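PDB 5OWU: importin subunit beta-1 from Saccharomyces cerevisiae, which carries proteins into the nucleus by associating with importin alpha, the adaptor that binds the classical nuclear localization signal of cargo. Local coordinates for residues A[584-588]-A[623-628]; A[595-599]-A[633-637]. One frame throughout, in Å; residues are numbered along the deposited sequence.

Contact 1. Residues A[584-588]-A[623-628]; sequences IRKSP and SALAAS
Two helices of adjacent repeats can approach closely where one of them presents mainly alanine and serine, and the meeting of residues 584-588 with 623-628 illustrates this. Residues 584-586 are the last residues of helix 563-586; Ser587 breaks the helical path with phi/psi of -132/79°, so that the chain turns and Pro588 faces the partner. Residues 623-628 are regular helix throughout. The CA atoms of Arg585 and Ala624 are 5.6 Å apart, and those of Pro588 and Ser628 4.7 Å. Three residues carry most of the contact. Ile584 (chi1 m, chi2 t) directs its CA-to-CB bond at the partner and lays CG2 3.4 Å from Ala624 O, 3.9 Å from Ala624 CB and 4.3 Å from Leu625 CD1. Ser628, in the m rotamer, donates a hydrogen bond from OG to Ile584 O at 2.9 Å; the acceptor is a carbonyl of the final helical turn. Beyond the helix end, Pro588 CB rests 3.8 Å from Ser628 CB. The CA-to-CB bond of Arg585 points sideways, and the side chain (chi1 m, chi2 t, chi3 t) extends obliquely across the partner helix: its CG lies 3.6 Å from Ala624 CB, its NH1 3.3 Å from Ala627 CB, and one guanidinium face passes over Ala624 N. The charged end then reaches a salt bridge with Asp665 of helix 655-669. Alanine and serine let these second helices of HEAT 13 and HEAT 14 come close, side by side, as in the stacking of consecutive repeats in a HEAT solenoid.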
loop_
_atom_site.group_PDB
_atom_site.type_symbol
_atom_site.label_atom_id
_atom_site.label_comp_id
_atom_site.label_asym_id
_atom_site.label_seq_id
_atom_site.Cartn_x
_atom_site.Cartn_y
_atom_site.Cartn_z
ATOM N N ILE A 584 24.307 -15.654 9.948
ATOM C CA ILE A 584 25.648 -15.147 9.659
ATOM C C ILE A 584 25.819 -13.758 10.258
ATOM O O ILE A 584 26.831 -13.457 10.902
ATOM C CB ILE A 584 25.896 -15.144 8.143
ATOM C CG1 ILE A 584 26.013 -16.580 7.632
ATOM C CG2 ILE A 584 27.151 -14.318 7.787
ATOM C CD1 ILE A 584 25.865 -16.715 6.125
ATOM N N ARG A 585 24.823 -12.892 10.067
ATOM C CA ARG A 585 24.940 -11.539 10.597
ATOM C C ARG A 585 24.928 -11.523 12.121
ATOM O O ARG A 585 25.611 -10.699 12.739
ATOM C CB ARG A 585 23.817 -10.660 10.047
ATOM C CG ARG A 585 24.062 -10.209 8.628
ATOM C CD ARG A 585 23.332 -8.915 8.324
ATOM N NE ARG A 585 23.199 -8.719 6.885
ATOM C CZ ARG A 585 24.033 -8.007 6.136
ATOM N NH1 ARG A 585 25.071 -7.391 6.681
ATOM N NH2 ARG A 585 23.818 -7.906 4.832
ATOM N N LYS A 586 24.161 -12.414 12.751
ATOM C CA LYS A 586 23.995 -12.313 14.198
ATOM C C LYS A 586 25.260 -12.712 14.953
ATOM O O LYS A 586 25.544 -12.154 16.017
ATOM C CB LYS A 586 22.817 -13.173 14.662
ATOM C CG LYS A 586 22.427 -12.955 16.121
ATOM C CD LYS A 586 21.820 -11.571 16.331
ATOM C CE LYS A 586 21.723 -11.217 17.802
ATOM N NZ LYS A 586 20.822 -12.135 18.543
ATOM N N SER A 587 26.023 -13.671 14.442
ATOM C CA SER A 587 27.202 -14.181 15.139
ATOM C C SER A 587 28.359 -14.228 14.155
ATOM O O SER A 587 28.697 -15.297 13.628
ATOM C CB SER A 587 26.940 -15.558 15.751
ATOM O OG SER A 587 28.049 -15.977 16.531
ATOM N N PRO A 588 28.992 -13.084 13.885
ATOM C CA PRO A 588 30.119 -13.086 12.937
ATOM C C PRO A 588 31.264 -13.981 13.376
ATOM O O PRO A 588 31.865 -14.666 12.540
ATOM C CB PRO A 588 30.538 -11.607 12.889
ATOM C CG PRO A 588 29.366 -10.839 13.423
ATOM C CD PRO A 588 28.726 -11.740 14.428
ATOM N N SER A 623 26.243 -11.314 0.890
ATOM C CA SER A 623 26.443 -10.013 1.514
ATOM C C SER A 623 26.610 -10.148 3.019
ATOM O O SER A 623 27.497 -9.520 3.605
ATOM C CB SER A 623 25.275 -9.089 1.183
ATOM O OG SER A 623 25.178 -8.891 -0.213
ATOM N N ALA A 624 25.767 -10.964 3.667
ATOM C CA ALA A 624 25.922 -11.166 5.106
ATOM C C ALA A 624 27.286 -11.760 5.434
ATOM O O ALA A 624 27.954 -11.326 6.382
ATOM C CB ALA A 624 24.808 -12.071 5.636
ATOM N N LEU A 625 27.715 -12.763 4.666
ATOM C CA LEU A 625 29.030 -13.355 4.901
ATOM C C LEU A 625 30.146 -12.324 4.733
ATOM O O LEU A 625 31.072 -12.267 5.547
ATOM C CB LEU A 625 29.246 -14.546 3.966
ATOM C CG LEU A 625 30.504 -15.378 4.224
ATOM C CD1 LEU A 625 30.499 -15.929 5.621
ATOM C CD2 LEU A 625 30.630 -16.514 3.225
ATOM N N ALA A 626 30.078 -11.500 3.688
ATOM C CA ALA A 626 31.069 -10.436 3.511
ATOM C C ALA A 626 31.086 -9.494 4.709
ATOM O O ALA A 626 32.151 -9.182 5.258
ATOM C CB ALA A 626 30.778 -9.659 2.227
ATOM N N ALA A 627 29.906 -9.032 5.131
ATOM C CA ALA A 627 29.827 -8.154 6.292
ATOM C C ALA A 627 30.473 -8.796 7.513
ATOM O O ALA A 627 31.165 -8.121 8.284
ATOM C CB ALA A 627 28.368 -7.795 6.585
ATOM N N SER A 628 30.280 -10.102 7.694
ATOM C CA SER A 628 30.801 -10.764 8.887
ATOM C C SER A 628 32.304 -11.027 8.800
ATOM O O SER A 628 33.008 -10.928 9.809
ATOM C CB SER A 628 30.043 -12.069 9.122
ATOM O OG SER A 628 28.706 -11.785 9.507
#

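Contact 2. Residues A[595-599]-A[633-637]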
loop_
_atom_site.group_PDB
_atom_site.type_symbol
_atom_site.label_atom_id
_atom_site.label_comp_id
_atom_site.label_asym_id
_atom_site.label_seq_id
_atom_site.Cartn_x
_atom_site.Cartn_y
_atom_site.Cartn_z
ATOM N N ALA A 595 33.316 -20.424 6.425
ATOM C CA ALA A 595 33.203 -19.482 5.314
ATOM C C ALA A 595 33.433 -20.170 3.974
ATOM O O ALA A 595 32.579 -20.125 3.078
ATOM C CB ALA A 595 34.193 -18.335 5.508
ATOM N N ASP A 596 34.583 -20.830 3.827
ATOM C CA ASP A 596 34.887 -21.531 2.587
ATOM C C ASP A 596 33.711 -22.392 2.155
ATOM O O ASP A 596 33.154 -22.218 1.061
ATOM C CB ASP A 596 36.146 -22.384 2.763
ATOM C CG ASP A 596 37.430 -21.575 2.629
ATOM O OD1 ASP A 596 37.350 -20.382 2.267
ATOM O OD2 ASP A 596 38.520 -22.138 2.871
ATOM N N MET A 597 33.289 -23.302 3.035
ATOM C CA MET A 597 32.217 -24.216 2.672
ATOM C C MET A 597 31.011 -23.435 2.179
ATOM O O MET A 597 30.463 -23.716 1.104
ATOM C CB MET A 597 31.863 -25.099 3.868
ATOM C CG MET A 597 30.813 -26.154 3.565
ATOM S SD MET A 597 29.503 -26.195 4.799
ATOM C CE MET A 597 28.839 -24.548 4.664
ATOM N N LEU A 598 30.627 -22.395 2.921
ATOM C CA LEU A 598 29.433 -21.648 2.551
ATOM C C LEU A 598 29.568 -21.092 1.144
ATOM O O LEU A 598 28.678 -21.279 0.303
ATOM C CB LEU A 598 29.168 -20.531 3.565
ATOM C CG LEU A 598 28.578 -20.996 4.900
ATOM C CD1 LEU A 598 28.515 -19.842 5.893
ATOM C CD2 LEU A 598 27.198 -21.602 4.704
ATOM N N MET A 599 30.701 -20.449 0.847
ATOM C CA MET A 599 30.856 -19.872 -0.482
ATOM C C MET A 599 30.826 -20.966 -1.538
ATOM O O MET A 599 30.216 -20.794 -2.603
ATOM C CB MET A 599 32.147 -19.052 -0.562
ATOM C CG MET A 599 32.095 -17.730 0.222
ATOM S SD MET A 599 30.748 -16.621 -0.267
ATOM C CE MET A 599 31.104 -16.373 -2.005
ATOM N N PHE A 633 36.886 -11.632 3.551
ATOM C CA PHE A 633 36.112 -11.939 2.356
ATOM C C PHE A 633 36.902 -11.717 1.073
ATOM O O PHE A 633 36.483 -12.187 0.009
ATOM C CB PHE A 633 34.841 -11.089 2.322
ATOM C CG PHE A 633 33.856 -11.525 1.277
ATOM C CD1 PHE A 633 32.966 -12.553 1.531
ATOM C CD2 PHE A 633 33.823 -10.913 0.040
ATOM C CE1 PHE A 633 32.066 -12.955 0.572
ATOM C CE2 PHE A 633 32.928 -11.314 -0.924
ATOM C CZ PHE A 633 32.048 -12.335 -0.660
ATOM N N GLU A 634 38.037 -11.022 1.145
ATOM C CA GLU A 634 38.731 -10.634 -0.078
ATOM C C GLU A 634 39.084 -11.839 -0.941
ATOM O O GLU A 634 39.050 -11.742 -2.171
ATOM C CB GLU A 634 39.975 -9.821 0.273
ATOM C CG GLU A 634 39.636 -8.402 0.674
ATOM C CD GLU A 634 40.777 -7.687 1.362
ATOM O OE1 GLU A 634 41.944 -8.068 1.140
ATOM O OE2 GLU A 634 40.498 -6.743 2.129
ATOM N N LYS A 635 39.388 -12.986 -0.326
ATOM C CA LYS A 635 39.793 -14.163 -1.094
ATOM C C LYS A 635 38.729 -14.618 -2.086
ATOM O O LYS A 635 39.066 -15.273 -3.078
ATOM C CB LYS A 635 40.139 -15.312 -0.146
ATOM C CG LYS A 635 38.985 -15.767 0.754
ATOM C CD LYS A 635 39.434 -16.805 1.788
ATOM C CE LYS A 635 39.862 -18.122 1.144
ATOM N NZ LYS A 635 40.307 -19.120 2.162
ATOM N N TYR A 636 37.461 -14.295 -1.847
ATOM C CA TYR A 636 36.390 -14.695 -2.748
ATOM C C TYR A 636 36.085 -13.649 -3.808
ATOM O O TYR A 636 35.277 -13.914 -4.704
ATOM C CB TYR A 636 35.109 -14.976 -1.956
ATOM C CG TYR A 636 35.321 -15.848 -0.736
ATOM C CD1 TYR A 636 35.547 -17.213 -0.864
ATOM C CD2 TYR A 636 35.291 -15.306 0.541
ATOM C CE1 TYR A 636 35.737 -18.018 0.252
ATOM C CE2 TYR A 636 35.481 -16.103 1.665
ATOM C CZ TYR A 636 35.704 -17.459 1.511
ATOM O OH TYR A 636 35.896 -18.260 2.616
ATOM N N LEU A 637 36.711 -12.474 -3.731
ATOM C CA LEU A 637 36.300 -11.364 -4.580
ATOM C C LEU A 637 36.552 -11.658 -6.050
ATOM O O LEU A 637 35.733 -11.306 -6.904
ATOM C CB LEU A 637 37.024 -10.086 -4.155
ATOM C CG LEU A 637 36.454 -9.347 -2.943
ATOM C CD1 LEU A 637 37.339 -8.160 -2.595
ATOM C CD2 LEU A 637 35.033 -8.881 -3.208
#
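The contact belongs to the HEAT 14-HEAT 15 junction of the solenoid, where the turn 633-637, at the start of HEAT 15, meets the opening turn of helix 595-607 in HEAT 14. Tyr636 is the central residue. Its OH donates a hydrogen bond to Asp596 OD1 at 2.6 Å and also touches Ala595 CB at 3.4 Å. The same carboxylate oxygen accepts Lys635 NZ at 3.2 Å in a salt bridge, so one acidic group at the exposed margin holds two consecutive residues of the turn. Deeper in, Met599 supplies a CH-pi contact, its CG 3.6 Å from the Tyr636 ring centroid and almost on the ring normal. Met599 SD makes Met-aromatic contacts with both rings, 4.8 Å from the Tyr636 centroid and 5.2 Å from that of Phe633. Helix 615-629 lines the buried side: its Leu625 touches Met599, its Leu629 meets Ala595, and its Ile622 and Ala626 pack on Phe633, while helix 563-586 meets Leu598 through Leu580 and Ile584.

How the contacts relate
Taken together, the two contacts show how a solenoid is built by overlapping interfaces. Contact 1, partly buried, joins helices 563-586 and 615-629 of HEAT 13 and HEAT 14; contact 2, mostly buried, joins HEAT 14 to HEAT 15 and uses helix 595-607, which lies between those two in the chain. Their centres lie 12 Å apart and they meet directly, with Leu625 CD2 3.5 Å from Met599 SD and Ala626 CA 3.5 Å from Phe633 CD1, so both draw on one apolar interior. Contact 1 sets Ile584 and the Arg585 chain against alanine and serine, with one serine-to-carbonyl hydrogen bond, whereas the more widely spaced backbones of contact 2 are bridged by aromatic rings, sulfur and a salt bridge.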